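Local coordinates for maleate cis-trans isomerase (PDB 4FQ5), which probably catalyses the cis-trans isomerisation of the double bond of maleate, giving fumarate, at residues 81-84 with 85-88; 187-190 with 191-194. The protein carries 1 engineered substitution. All coordinates share one frame; numbering follows the deposited sequence.

Interactions 1 and 2 each join a loop to the first turn of a short helix, and both are partly buried. Their centres are about 22 Å apart and they do not touch. Residues 81-88 belong with the parallel sheet that contains strands 59-67 and 98-101. Residues 187-194 follow strand 178-184, an outermost strand of the second parallel sheet. The chemistry differs with the place. Interaction 1 is rich in charge and water, and its Arg-86 comes close to the second subunit. Interaction 2 combines a side-chain helix cap with aliphatic packing, and its Asn-190 lies in the maleate pocket. In interaction 1 the side chain of Ser-84 lies about 12 Å from the maleate.

Interaction 1: residues 81-84 with 85-88; sequences DGDS and DRCA
A type I beta turn, Asp-81 to Ser-84, leads into helix 84-92 and sets Asp-83 against Arg-86 and Cys-87. The turn starts on the last residue of helix 74-81. Two backbone bonds of the i to i+4 kind open the new helix. Cys-87 N donates to Asp-83 O over 3.1 Å, and Ala-88 N donates to Ser-84 O over the same length. Two waters serve the N-H groups just before these. Each water donates to Gly-82 O. One accepts from Asp-85 N and the other from Arg-86 N, each at 2.9 Å.

The Asp-83 and Arg-86 side chains run side by side in the same direction. A bend at chi3 (61°) brings the guanidinium of Arg-86 beside the carboxylate. Asp-83 OD2 meets Arg-86 NH1 at 3.6 Å, at the guanidinium edge, in a rather long salt bridge. The two planes are 64° apart, which rules out a flat, two-pronged pairing. Each charge has a stronger partner: Arg-79 for Asp-83 and Glu-90 of the same chain for Arg-86. Arg-86 of the second subunit also lies close, a like charge. Asp-85 pairs with Arg-121 of helix 114-128, and Cys-87 packs on Ser-65 and Met-67 of strand 59-67. The sulfur of Cys-87 sits beside the Asp-83 carbonyl, with Cys-87 SG 3.4 Å from Asp-83 O.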
ATOM      1  N   ASP A  81       3.560 -13.853  32.390  1.00 32.48           N
ATOM      2  CA  ASP A  81       4.800 -13.084  32.525  1.00 32.89           C
ATOM      3  C   ASP A  81       6.015 -13.984  32.747  1.00 32.78           C
ATOM      4  O   ASP A  81       7.112 -13.648  32.323  1.00 31.91           O
ATOM      5  CB  ASP A  81       4.702 -12.050  33.645  1.00 32.83           C
ATOM      6  CG  ASP A  81       5.882 -11.103  33.658  1.00 33.96           C
ATOM      7  OD1 ASP A  81       6.043 -10.331  32.683  1.00 33.67           O
ATOM      8  OD2 ASP A  81       6.658 -11.125  34.640  1.00 34.82           O
ATOM      9  N   GLY A  82       5.804 -15.119  33.408  1.00 33.43           N
ATOM     10  CA  GLY A  82       6.855 -16.121  33.607  1.00 34.10           C
ATOM     11  C   GLY A  82       7.468 -16.650  32.315  1.00 34.77           C
ATOM     12  O   GLY A  82       8.598 -17.123  32.321  1.00 34.40           O
ATOM     13  N   ASP A  83       6.730 -16.566  31.204  1.00 35.12           N
ATOM     14  CA  ASP A  83       7.237 -17.009  29.893  1.00 35.82           C
ATOM     15  C   ASP A  83       8.009 -15.926  29.143  1.00 34.97           C
ATOM     16  O   ASP A  83       8.440 -16.125  28.001  1.00 34.03           O
ATOM     17  CB  ASP A  83       6.088 -17.515  29.023  1.00 38.31           C
ATOM     18  CG  ASP A  83       5.512 -18.820  29.524  1.00 40.96           C
ATOM     19  OD1 ASP A  83       6.176 -19.519  30.321  1.00 43.52           O
ATOM     20  OD2 ASP A  83       4.389 -19.152  29.115  1.00 43.73           O
ATOM     21  N   SER A  84       8.180 -14.794  29.814  1.00 34.12           N
ATOM     22  CA  SER A  84       8.793 -13.585  29.278  1.00 34.86           C
ATOM     23  C   SER A  84      10.190 -13.814  28.692  1.00 34.16           C
ATOM     24  O   SER A  84      10.464 -13.431  27.549  1.00 33.11           O
ATOM     25  CB  SER A  84       8.880 -12.554  30.406  1.00 35.33           C
ATOM     26  OG  SER A  84       8.779 -11.244  29.912  1.00 38.97           O
ATOM     27  N   ASP A  85      11.065 -14.422  29.494  1.00 33.72           N
ATOM     28  CA  ASP A  85      12.432 -14.744  29.084  1.00 34.45           C
ATOM     29  C   ASP A  85      12.477 -15.630  27.840  1.00 32.48           C
ATOM     30  O   ASP A  85      13.259 -15.363  26.922  1.00 31.87           O
ATOM     31  CB  ASP A  85      13.191 -15.434  30.225  1.00 37.16           C
ATOM     32  CG  ASP A  85      13.603 -14.478  31.330  1.00 39.16           C
ATOM     33  OD1 ASP A  85      13.252 -13.279  31.284  1.00 40.31           O
ATOM     34  OD2 ASP A  85      14.298 -14.941  32.258  1.00 41.47           O
ATOM     35  N   ARG A  86      11.656 -16.684  27.828  1.00 30.61           N
ATOM     36  CA  ARG A  86      11.555 -17.588  26.682  1.00 30.17           C
ATOM     37  C   ARG A  86      11.219 -16.808  25.405  1.00 28.76           C
ATOM     38  O   ARG A  86      11.849 -17.009  24.364  1.00 28.01           O
ATOM     39  CB  ARG A  86      10.512 -18.695  26.921  1.00 31.02           C
ATOM     40  CG  ARG A  86      10.235 -19.542  25.679  1.00 31.96           C
ATOM     41  CD  ARG A  86       9.161 -20.617  25.852  1.00 33.30           C
ATOM     42  NE  ARG A  86       7.821 -20.119  26.196  1.00 33.73           N
ATOM     43  CZ  ARG A  86       6.943 -19.565  25.353  1.00 34.65           C
ATOM     44  NH1 ARG A  86       5.754 -19.176  25.810  1.00 35.14           N
ATOM     45  NH2 ARG A  86       7.232 -19.377  24.064  1.00 34.13           N
ATOM     46  N   CYS A  87      10.231 -15.920  25.502  1.00 27.97           N
ATOM     47  CA  CYS A  87       9.776 -15.126  24.353  1.00 27.41           C
ATOM     48  C   CYS A  87      10.868 -14.200  23.814  1.00 26.75           C
ATOM     49  O   CYS A  87      11.041 -14.091  22.598  1.00 26.27           O
ATOM     50  CB  CYS A  87       8.498 -14.343  24.702  1.00 26.78           C
ATOM     51  SG  CYS A  87       7.025 -15.380  24.965  1.00 27.79           S
ATOM     52  N   ALA A  88      11.603 -13.541  24.716  1.00 26.33           N
ATOM     53  CA  ALA A  88      12.727 -12.685  24.320  1.00 26.60           C
ATOM     54  C   ALA A  88      13.877 -13.474  23.683  1.00 27.12           C
ATOM     55  O   ALA A  88      14.524 -12.984  22.755  1.00 26.86           O
ATOM     56  CB  ALA A  88      13.227 -11.858  25.497  1.00 26.55           C
TER
HETATM   57  O   HOH W   1      10.622 -17.852  30.305  1.00 29.20           O
HETATM   58  O   HOH W   2      10.590 -14.818  32.281  1.00 39.87           O

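Interaction 2: residues 187-190 with 191-194. With MAE (maleic acid), chain C.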
ATOM      1  N   ILE A 187     -14.504  -7.120  31.095  1.00 33.93           N
ATOM      2  CA  ILE A 187     -14.546  -8.258  30.185  1.00 33.71           C
ATOM      3  C   ILE A 187     -13.227  -9.013  30.356  1.00 33.63           C
ATOM      4  O   ILE A 187     -12.170  -8.507  29.972  1.00 33.63           O
ATOM      5  CB  ILE A 187     -14.708  -7.798  28.716  1.00 33.53           C
ATOM      6  CG1 ILE A 187     -15.965  -6.925  28.553  1.00 34.62           C
ATOM      7  CG2 ILE A 187     -14.763  -8.992  27.779  1.00 32.98           C
ATOM      8  CD1 ILE A 187     -16.120  -6.301  27.177  1.00 35.49           C
ATOM      9  N   SER A 188     -13.283 -10.206  30.944  1.00 33.47           N
ATOM     10  CA  SER A 188     -12.062 -10.955  31.271  1.00 33.59           C
ATOM     11  C   SER A 188     -11.681 -11.987  30.207  1.00 33.48           C
ATOM     12  O   SER A 188     -10.509 -12.360  30.091  1.00 33.93           O
ATOM     13  CB  SER A 188     -12.169 -11.607  32.656  1.00 33.36           C
ATOM     14  OG  SER A 188     -13.240 -12.530  32.695  1.00 34.55           O
ATOM     15  N   ASP A 189     -12.670 -12.459  29.448  1.00 33.32           N
ATOM     16  CA  ASP A 189     -12.410 -13.320  28.300  1.00 34.26           C
ATOM     17  C   ASP A 189     -11.698 -12.491  27.232  1.00 33.39           C
ATOM     18  O   ASP A 189     -12.278 -11.561  26.677  1.00 33.27           O
ATOM     19  CB  ASP A 189     -13.711 -13.908  27.749  1.00 35.35           C
ATOM     20  CG  ASP A 189     -13.475 -14.935  26.657  1.00 36.68           C
ATOM     21  OD1 ASP A 189     -13.910 -16.088  26.832  1.00 38.63           O
ATOM     22  OD2 ASP A 189     -12.849 -14.603  25.623  1.00 37.12           O
ATOM     23  N   ASN A 190     -10.441 -12.827  26.959  1.00 32.61           N
ATOM     24  CA  ASN A 190      -9.605 -11.987  26.107  1.00 32.33           C
ATOM     25  C   ASN A 190     -10.059 -11.960  24.649  1.00 32.01           C
ATOM     26  O   ASN A 190      -9.912 -10.947  23.972  1.00 31.18           O
ATOM     27  CB  ASN A 190      -8.120 -12.352  26.226  1.00 31.33           C
ATOM     28  CG  ASN A 190      -7.206 -11.158  25.975  1.00 31.60           C
ATOM     29  OD1 ASN A 190      -7.573 -10.013  26.258  1.00 31.15           O
ATOM     30  ND2 ASN A 190      -6.008 -11.418  25.444  1.00 30.34           N
ATOM     31  N   LEU A 191     -10.630 -13.065  24.179  1.00 32.88           N
ATOM     32  CA  LEU A 191     -11.263 -13.086  22.861  1.00 33.53           C
ATOM     33  C   LEU A 191     -12.534 -12.228  22.809  1.00 33.83           C
ATOM     34  O   LEU A 191     -12.828 -11.611  21.781  1.00 34.71           O
ATOM     35  CB  LEU A 191     -11.539 -14.520  22.400  1.00 33.60           C
ATOM     36  CG  LEU A 191     -10.288 -15.284  21.950  1.00 33.80           C
ATOM     37  CD1 LEU A 191     -10.579 -16.770  21.835  1.00 34.09           C
ATOM     38  CD2 LEU A 191      -9.729 -14.732  20.646  1.00 33.09           C
ATOM     39  N   ALA A 192     -13.275 -12.164  23.914  1.00 33.76           N
ATOM     40  CA  ALA A 192     -14.414 -11.247  23.997  1.00 33.20           C
ATOM     41  C   ALA A 192     -13.955  -9.783  24.004  1.00 32.55           C
ATOM     42  O   ALA A 192     -14.631  -8.919  23.445  1.00 32.59           O
ATOM     43  CB  ALA A 192     -15.285 -11.559  25.199  1.00 33.99           C
ATOM     44  N   VAL A 193     -12.797  -9.510  24.612  1.00 31.58           N
ATOM     45  CA  VAL A 193     -12.223  -8.154  24.597  1.00 30.38           C
ATOM     46  C   VAL A 193     -11.946  -7.710  23.153  1.00 30.58           C
ATOM     47  O   VAL A 193     -12.244  -6.569  22.777  1.00 30.37           O
ATOM     48  CB  VAL A 193     -10.938  -8.045  25.453  1.00 30.11           C
ATOM     49  CG1 VAL A 193     -10.267  -6.686  25.277  1.00 29.44           C
ATOM     50  CG2 VAL A 193     -11.235  -8.297  26.928  1.00 30.23           C
ATOM     51  N   ALA A 194     -11.393  -8.618  22.348  1.00 30.10           N
ATOM     52  CA  ALA A 194     -11.146  -8.354  20.925  1.00 30.91           C
ATOM     53  C   ALA A 194     -12.429  -8.082  20.140  1.00 31.39           C
ATOM     54  O   ALA A 194     -12.402  -7.383  19.128  1.00 31.55           O
ATOM     55  CB  ALA A 194     -10.375  -9.503  20.293  1.00 30.26           C
TER
HETATM   56  C1  MAE C 301      -4.109  -7.914  26.279  1.00 36.17           C
HETATM   57  O1  MAE C 301      -4.246  -8.788  25.409  1.00 33.92           O
HETATM   58  O2  MAE C 301      -4.736  -6.844  26.285  1.00 35.49           O
HETATM   59  C2  MAE C 301      -3.171  -8.186  27.378  1.00 35.69           C
HETATM   60  C3  MAE C 301      -2.689  -7.271  28.199  1.00 35.20           C
HETATM   61  C4  MAE C 301      -2.993  -5.824  28.132  1.00 35.48           C
HETATM   62  O3  MAE C 301      -3.642  -5.326  29.048  1.00 35.42           O
HETATM   63  O4  MAE C 301      -2.575  -5.117  27.208  1.00 35.24           O
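Aliphatic packing joins Ile-187 to Ala-192 and Val-193. The CG2 methyl of Ile-187 does the touching. Ile-187 CG2 lies 3.7 Å from both Ala-192 CB and Val-193 CG2. This branch stands anti to the Ile-187 backbone N, which turns it to the helix, while CG1 takes the place beside that N.

Two hydrogen bonds from Asp-189 tie the loop to the helix. Asp-189 is the N-cap of helix 190-194. With CG anti to its own N (chi1 -173°), its carboxylate swings over the first turn, and Asp-189 OD2 accepts from Ala-192 N at 3.0 Å. The donor comes from above the carboxylate plane, 35° out of it. The backbone is used too: Asp-189 O accepts from Val-193 N at 3.0 Å, in the carbonyl plane. Putting an alanine at Asp-189 would probably leave the Ala-192 N-H without its capping acceptor and the helix start less firmly held. In the helix's own bonding, Ala-194 N donates to Asn-190 O at 3.2 Å. That oxygen also accepts from Gln-223 NE2.

Substrate contact falls to the side chain of Asn-190, whose amide reaches the maleate pocket. Tyr-160, Asn-38, Val-222 and Gln-223 also hydrogen-bond to the maleate. The amide nitrogen of Asn-190 also bonds to Ser-37 OG, a second partner, which is likely to limit the rotation of the amide. ND2 of Asn-190 donates to maleate O1 at 3.2 Å, nearly straight at 163°.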